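Local coordinates for protein DegT/DnrJ/EryC1/StrS aminotransferase (Brucella abortus 2308, PDB 4QGR) that probably catalyses transamination with pyridoxal-5'-phosphate, which it binds as cofactor, at residues A[87-92]-A[324-329]; A[108-113]-A[341-346]. One frame throughout, in Å; residues are numbered along the deposited sequence.

Interaction 1 of 2, residues A[87-92]-A[324-329]. With PLP (pyridoxal-5'-phosphate), chain E.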
loop_
_atom_site.group_PDB
_atom_site.type_symbol
_atom_site.label_atom_id
_atom_site.label_comp_id
_atom_site.label_asym_id
_atom_site.label_seq_id
_atom_site.Cartn_x
_atom_site.Cartn_y
_atom_site.Cartn_z
ATOM N N VAL A 87 -6.389 13.324 17.656
ATOM C CA VAL A 87 -5.204 12.437 17.615
ATOM C C VAL A 87 -4.107 12.979 18.520
ATOM O O VAL A 87 -4.054 14.202 18.812
ATOM C CB VAL A 87 -4.676 12.258 16.155
ATOM C CG1 VAL A 87 -5.819 11.835 15.253
ATOM C CG2 VAL A 87 -4.078 13.543 15.596
ATOM N N PRO A 88 -3.210 12.081 18.989
ATOM C CA PRO A 88 -2.029 12.627 19.650
ATOM C C PRO A 88 -1.066 13.264 18.660
ATOM O O PRO A 88 -1.091 12.966 17.472
ATOM C CB PRO A 88 -1.375 11.388 20.286
ATOM C CG PRO A 88 -2.293 10.248 20.038
ATOM C CD PRO A 88 -3.149 10.613 18.882
ATOM N N SER A 89 -0.279 14.215 19.157
ATOM C CA SER A 89 0.875 14.735 18.426
ATOM C C SER A 89 2.124 13.873 18.703
ATOM O O SER A 89 3.015 13.779 17.846
ATOM C CB SER A 89 1.109 16.183 18.862
ATOM O OG SER A 89 2.321 16.690 18.341
ATOM N N PHE A 90 2.218 13.279 19.897
ATOM C CA PHE A 90 3.336 12.408 20.231
ATOM C C PHE A 90 3.065 10.990 19.746
ATOM O O PHE A 90 2.600 10.155 20.510
ATOM C CB PHE A 90 3.593 12.441 21.747
ATOM C CG PHE A 90 4.974 12.030 22.130
ATOM C CD1 PHE A 90 6.029 12.876 21.887
ATOM C CD2 PHE A 90 5.212 10.777 22.716
ATOM C CE1 PHE A 90 7.317 12.517 22.209
ATOM C CE2 PHE A 90 6.499 10.394 23.048
ATOM C CZ PHE A 90 7.553 11.262 22.790
ATOM N N THR A 91 3.279 10.768 18.448
ATOM C CA THR A 91 3.039 9.504 17.793
ATOM C C THR A 91 3.716 9.552 16.412
ATOM O O THR A 91 4.232 10.610 15.982
ATOM C CB THR A 91 1.522 9.230 17.652
ATOM O OG1 THR A 91 1.310 7.937 17.103
ATOM C CG2 THR A 91 0.811 10.317 16.791
ATOM N N PHE A 92 3.691 8.418 15.716
ATOM C CA PHE A 92 4.158 8.334 14.339
ATOM C C PHE A 92 3.254 9.107 13.401
ATOM O O PHE A 92 2.037 9.185 13.618
ATOM C CB PHE A 92 4.195 6.867 13.916
ATOM C CG PHE A 92 4.792 6.638 12.560
ATOM C CD1 PHE A 92 6.166 6.775 12.354
ATOM C CD2 PHE A 92 4.002 6.247 11.514
ATOM C CE1 PHE A 92 6.713 6.575 11.087
ATOM C CE2 PHE A 92 4.532 6.035 10.252
ATOM C CZ PHE A 92 5.896 6.170 10.045
ATOM N N VAL A 324 11.606 12.690 18.036
ATOM C CA VAL A 324 12.407 13.879 18.030
ATOM C C VAL A 324 11.571 15.145 17.858
ATOM O O VAL A 324 11.906 16.168 18.459
ATOM C CB VAL A 324 13.500 13.777 16.933
ATOM C CG1 VAL A 324 14.216 15.082 16.741
ATOM C CG2 VAL A 324 14.506 12.700 17.344
ATOM N N LYS A 325 10.543 15.063 17.025
ATOM C CA LYS A 325 9.692 16.205 16.695
ATOM C C LYS A 325 8.254 15.720 16.747
ATOM O O LYS A 325 7.870 14.895 15.934
ATOM C CB LYS A 325 10.035 16.748 15.290
ATOM C CG LYS A 325 10.252 18.226 15.272
ATOM C CD LYS A 325 10.690 18.756 13.921
ATOM C CE LYS A 325 9.959 20.059 13.623
ATOM N NZ LYS A 325 10.900 21.062 13.064
ATOM N N PRO A 326 7.472 16.189 17.737
ATOM C CA PRO A 326 6.030 15.821 17.718
ATOM C C PRO A 326 5.342 16.371 16.483
ATOM O O PRO A 326 5.781 17.344 15.902
ATOM C CB PRO A 326 5.495 16.436 19.005
ATOM C CG PRO A 326 6.370 17.618 19.238
ATOM C CD PRO A 326 7.766 17.189 18.774
ATOM N N LEU A 327 4.272 15.726 16.070
ATOM C CA LEU A 327 3.627 16.043 14.839
ATOM C C LEU A 327 3.212 17.490 14.715
ATOM O O LEU A 327 3.340 18.062 13.631
ATOM C CB LEU A 327 2.414 15.113 14.619
ATOM C CG LEU A 327 2.787 13.631 14.515
ATOM C CD1 LEU A 327 1.555 12.840 14.039
ATOM C CD2 LEU A 327 3.963 13.324 13.572
ATOM N N HIS A 328 2.718 18.080 15.794
ATOM C CA HIS A 328 2.170 19.419 15.691
ATOM C C HIS A 328 3.250 20.450 15.380
ATOM O O HIS A 328 2.920 21.585 15.025
ATOM C CB HIS A 328 1.398 19.833 16.935
ATOM C CG HIS A 328 2.252 20.181 18.109
ATOM N ND1 HIS A 328 2.936 19.234 18.840
ATOM C CD2 HIS A 328 2.533 21.372 18.683
ATOM C CE1 HIS A 328 3.577 19.820 19.830
ATOM N NE2 HIS A 328 3.347 21.117 19.759
ATOM N N LEU A 329 4.506 20.077 15.549
ATOM C CA LEU A 329 5.600 20.984 15.216
ATOM C C LEU A 329 6.194 20.709 13.852
ATOM O O LEU A 329 7.064 21.464 13.406
ATOM C CB LEU A 329 6.683 20.948 16.285
ATOM C CG LEU A 329 6.233 21.406 17.662
ATOM C CD1 LEU A 329 7.408 21.163 18.594
ATOM C CD2 LEU A 329 5.710 22.829 17.745
HETATM N N1 PLP E . 0.775 4.098 13.819
HETATM C C2 PLP E . 1.807 4.021 14.680
HETATM C C2A PLP E . 1.651 4.371 16.140
HETATM C C3 PLP E . 3.103 3.486 14.178
HETATM O O3 PLP E . 4.109 3.356 15.033
HETATM C C4 PLP E . 3.233 3.209 12.722
HETATM C C4A PLP E . 4.390 2.616 12.016
HETATM O O4A PLP E . 5.071 1.737 12.504
HETATM C C5 PLP E . 2.023 3.357 11.901
HETATM C C6 PLP E . 0.847 3.801 12.511
HETATM C C5A PLP E . 2.059 3.069 10.417
HETATM O O4P PLP E . 2.274 1.679 10.137
HETATM P P PLP E . 3.065 1.226 8.812
HETATM O O1P PLP E . 2.806 -0.267 8.632
HETATM O O2P PLP E . 2.606 2.100 7.673
HETATM O O3P PLP E . 4.522 1.488 9.225
HETATM O O HOH W 1 6.446 12.147 15.818
#

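Interaction 2 of 2, residues A[108-113]-A[341-346]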
loop_
_atom_site.group_PDB
_atom_site.type_symbol
_atom_site.label_atom_id
_atom_site.label_comp_id
_atom_site.label_asym_id
_atom_site.label_seq_id
_atom_site.Cartn_x
_atom_site.Cartn_y
_atom_site.Cartn_z
ATOM N N PHE A 108 -4.916 18.128 17.452
ATOM C CA PHE A 108 -3.901 17.513 18.310
ATOM C C PHE A 108 -4.104 17.620 19.816
ATOM O O PHE A 108 -4.408 18.670 20.326
ATOM C CB PHE A 108 -2.510 18.063 17.976
ATOM C CG PHE A 108 -2.002 17.662 16.614
ATOM C CD1 PHE A 108 -1.646 16.354 16.344
ATOM C CD2 PHE A 108 -1.776 18.629 15.645
ATOM C CE1 PHE A 108 -1.164 15.985 15.102
ATOM C CE2 PHE A 108 -1.257 18.277 14.414
ATOM C CZ PHE A 108 -0.947 16.939 14.148
ATOM N N VAL A 109 -3.992 16.491 20.512
ATOM C CA VAL A 109 -4.206 16.409 21.936
ATOM C C VAL A 109 -2.893 15.999 22.580
ATOM O O VAL A 109 -2.146 15.210 22.015
ATOM C CB VAL A 109 -5.316 15.382 22.244
ATOM C CG1 VAL A 109 -5.597 15.360 23.762
ATOM C CG2 VAL A 109 -6.540 15.733 21.439
ATOM N N ASP A 110 -2.592 16.494 23.765
ATOM C CA ASP A 110 -1.335 16.165 24.427
ATOM C C ASP A 110 -1.420 14.746 24.969
ATOM O O ASP A 110 -2.499 14.111 24.976
ATOM C CB ASP A 110 -1.055 17.112 25.601
ATOM C CG ASP A 110 0.426 17.366 25.837
ATOM O OD1 ASP A 110 1.285 16.760 25.174
ATOM O OD2 ASP A 110 0.705 18.249 26.689
ATOM N N VAL A 111 -0.270 14.259 25.438
ATOM C CA VAL A 111 -0.199 12.976 26.093
ATOM C C VAL A 111 0.118 13.140 27.561
ATOM O O VAL A 111 0.671 14.155 28.024
ATOM C CB VAL A 111 0.830 12.025 25.424
ATOM C CG1 VAL A 111 0.407 11.746 24.011
ATOM C CG2 VAL A 111 2.229 12.670 25.375
ATOM N N ASP A 112 -0.261 12.117 28.303
ATOM C CA ASP A 112 0.051 11.983 29.712
ATOM C C ASP A 112 1.570 11.858 29.885
ATOM O O ASP A 112 2.213 11.171 29.097
ATOM C CB ASP A 112 -0.613 10.711 30.245
ATOM C CG ASP A 112 -0.367 10.496 31.707
ATOM O OD1 ASP A 112 -1.145 11.114 32.490
ATOM O OD2 ASP A 112 0.553 9.735 32.114
ATOM N N PRO A 113 2.138 12.511 30.921
ATOM C CA PRO A 113 3.605 12.523 31.093
ATOM C C PRO A 113 4.249 11.199 31.538
ATOM O O PRO A 113 5.498 11.080 31.489
ATOM C CB PRO A 113 3.843 13.609 32.153
ATOM C CG PRO A 113 2.573 13.636 32.935
ATOM C CD PRO A 113 1.471 13.390 31.906
ATOM N N GLY A 341 -4.918 24.841 25.724
ATOM C CA GLY A 341 -3.844 24.712 26.662
ATOM C C GLY A 341 -2.518 24.337 26.029
ATOM O O GLY A 341 -1.489 24.427 26.682
ATOM N N GLY A 342 -2.542 23.915 24.768
ATOM C CA GLY A 342 -1.324 23.579 24.059
ATOM C C GLY A 342 -0.844 22.185 24.436
ATOM O O GLY A 342 -1.547 21.459 25.107
ATOM N N LEU A 343 0.378 21.858 24.039
ATOM C CA LEU A 343 0.902 20.487 24.165
ATOM C C LEU A 343 2.262 20.483 24.856
ATOM O O LEU A 343 3.260 20.079 24.259
ATOM C CB LEU A 343 0.993 19.882 22.760
ATOM C CG LEU A 343 -0.256 20.081 21.899
ATOM C CD1 LEU A 343 -0.007 19.742 20.422
ATOM C CD2 LEU A 343 -1.320 19.225 22.507
ATOM N N PRO A 344 2.310 20.911 26.142
ATOM C CA PRO A 344 3.622 21.053 26.784
ATOM C C PRO A 344 4.358 19.733 26.968
ATOM O O PRO A 344 5.604 19.715 26.869
ATOM C CB PRO A 344 3.304 21.717 28.149
ATOM C CG PRO A 344 1.880 21.402 28.394
ATOM C CD PRO A 344 1.233 21.416 27.011
ATOM N N VAL A 345 3.623 18.654 27.225
ATOM C CA VAL A 345 4.270 17.342 27.449
ATOM C C VAL A 345 4.888 16.884 26.130
ATOM O O VAL A 345 6.073 16.531 26.057
ATOM C CB VAL A 345 3.295 16.290 28.018
ATOM C CG1 VAL A 345 3.972 14.954 28.195
ATOM C CG2 VAL A 345 2.697 16.743 29.349
ATOM N N SER A 346 4.093 16.891 25.066
ATOM C CA SER A 346 4.599 16.523 23.751
ATOM C C SER A 346 5.822 17.372 23.344
ATOM O O SER A 346 6.757 16.877 22.683
ATOM C CB SER A 346 3.496 16.697 22.719
ATOM O OG SER A 346 2.421 15.773 22.952
HETATM O O HOH W 2 0.385 14.316 21.853
#

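Interaction 1 of 2, residues A[87-92]-A[324-329]
Part of the wall of the pyridoxal-5'-phosphate pocket, Thr91 and Phe92, follows a loop that leaves strand 83-88 and is pinned by Ser89 to the 3-10 turn that holds Leu327 and His328. Ser89 is gripped at two points. Its carbonyl O takes the N-H of Leu327 at 2.9 Å in a nearly straight bond (171°). Its OG, anti to the backbone N (chi1 172°), accepts from His328 N and also pairs with His328 ND1 at 2.7 Å. The hydroxyl meets the imidazole at the edge, in the plane of the ring, and ring and backbone of one residue thus hold one oxygen. The other ring nitrogen, NE2, is hydrogen-bonded to Glu347, so both nitrogens are engaged, which should limit rotation of the ring. Pro326 closes over the hydroxyl, its CB 3.3 Å from Ser89 OG.

The large domain of a fold-type I PLP enzyme commonly places its cofactor beyond the C-terminal ends of the central strands, and the loop after strand 83-88 follows that pattern. Leu327 CB points at this loop. Its CD1 lies 3.8 Å from Thr91 CG2, and CD2 rests against Thr91 O, the two side chains crossing obliquely. Thr91 OG1, hydrogen-bonded to Thr95, faces the cofactor methyl carbon C2A at 3.7 Å. A water donates to Thr91 O and, at 3.1 Å, to Lys325 O, bridging the two backbones. Phe92 CB points away from the 324-329 segment, and its ring lies against the cofactor: Phe92 CD2 is 3.4 Å from C4 of the pyridine ring, while cofactor atom C4A sits over one face of the Phe92 ring, offset toward its rim. His227 of the second subunit meets the Phe92 ring edge-to-face.

Interaction 2 of 2, residues A[108-113]-A[341-346]
Asp110, just past the end of strand 105-109, and Leu343, at the N-cap position of helix 344-348, bring the backbones within 4.9 Å between their CA atoms. Farther along, Pro113 and Val345 are matched more loosely. The Asp110 carboxylate reaches the first turn of the helix and uses both oxygens. OD2 accepts from Val345 N at 3.0 Å and OD1 from Ser346 N at 2.8 Å, each through its syn lone pair, on the side of the other oxygen. Ser346 OG adds a third bond, donating to OD1 at 2.7 Å and meeting it nearly along the C-O axis. With OG anti to its own carbonyl carbon (chi1 -66°), the hydroxyl also accepts from a water that donates to Val109 O.

Apolar groups flank this polar centre. Leu343 CD2 presses against the backbone at Asp110, 3.3 Å from its N, and CD1 touches Phe108 CB. Val345 straddles Val111 O with its two methyls, and its CG1 lies 4.0 Å from Val111 CG2 and 4.2 Å from Pro113 CB.

Two backbone N-H groups at the helix start thus find their acceptors in a buried carboxylate from a distant part of the chain. A charge there would probably be stabilised by the helix dipole and by the Ser346 hydroxyl, which would favour the ionised form of Asp110.

In the fold
From the N terminus, strand 83-88 delivers the 87-92 segment, and after helix 94-101 the neighbouring strand 105-109 delivers 108-113. More than two hundred residues later the chain returns: 324-329 closes the loop of interaction 1 and 341-346 that of interaction 2. The segments alternate, so the two closures cross instead of nesting. The parallel strands join the early halves, with Val87 O about 2.9 Å from Val109 N, a probable hydrogen bond. The late halves meet where His328 packs on Leu343. Together they tie the C-terminal run, from the loop after helix 305-314 to helix 344-348, onto the ends of two adjacent strands, interaction 1 lying nearer the cofactor.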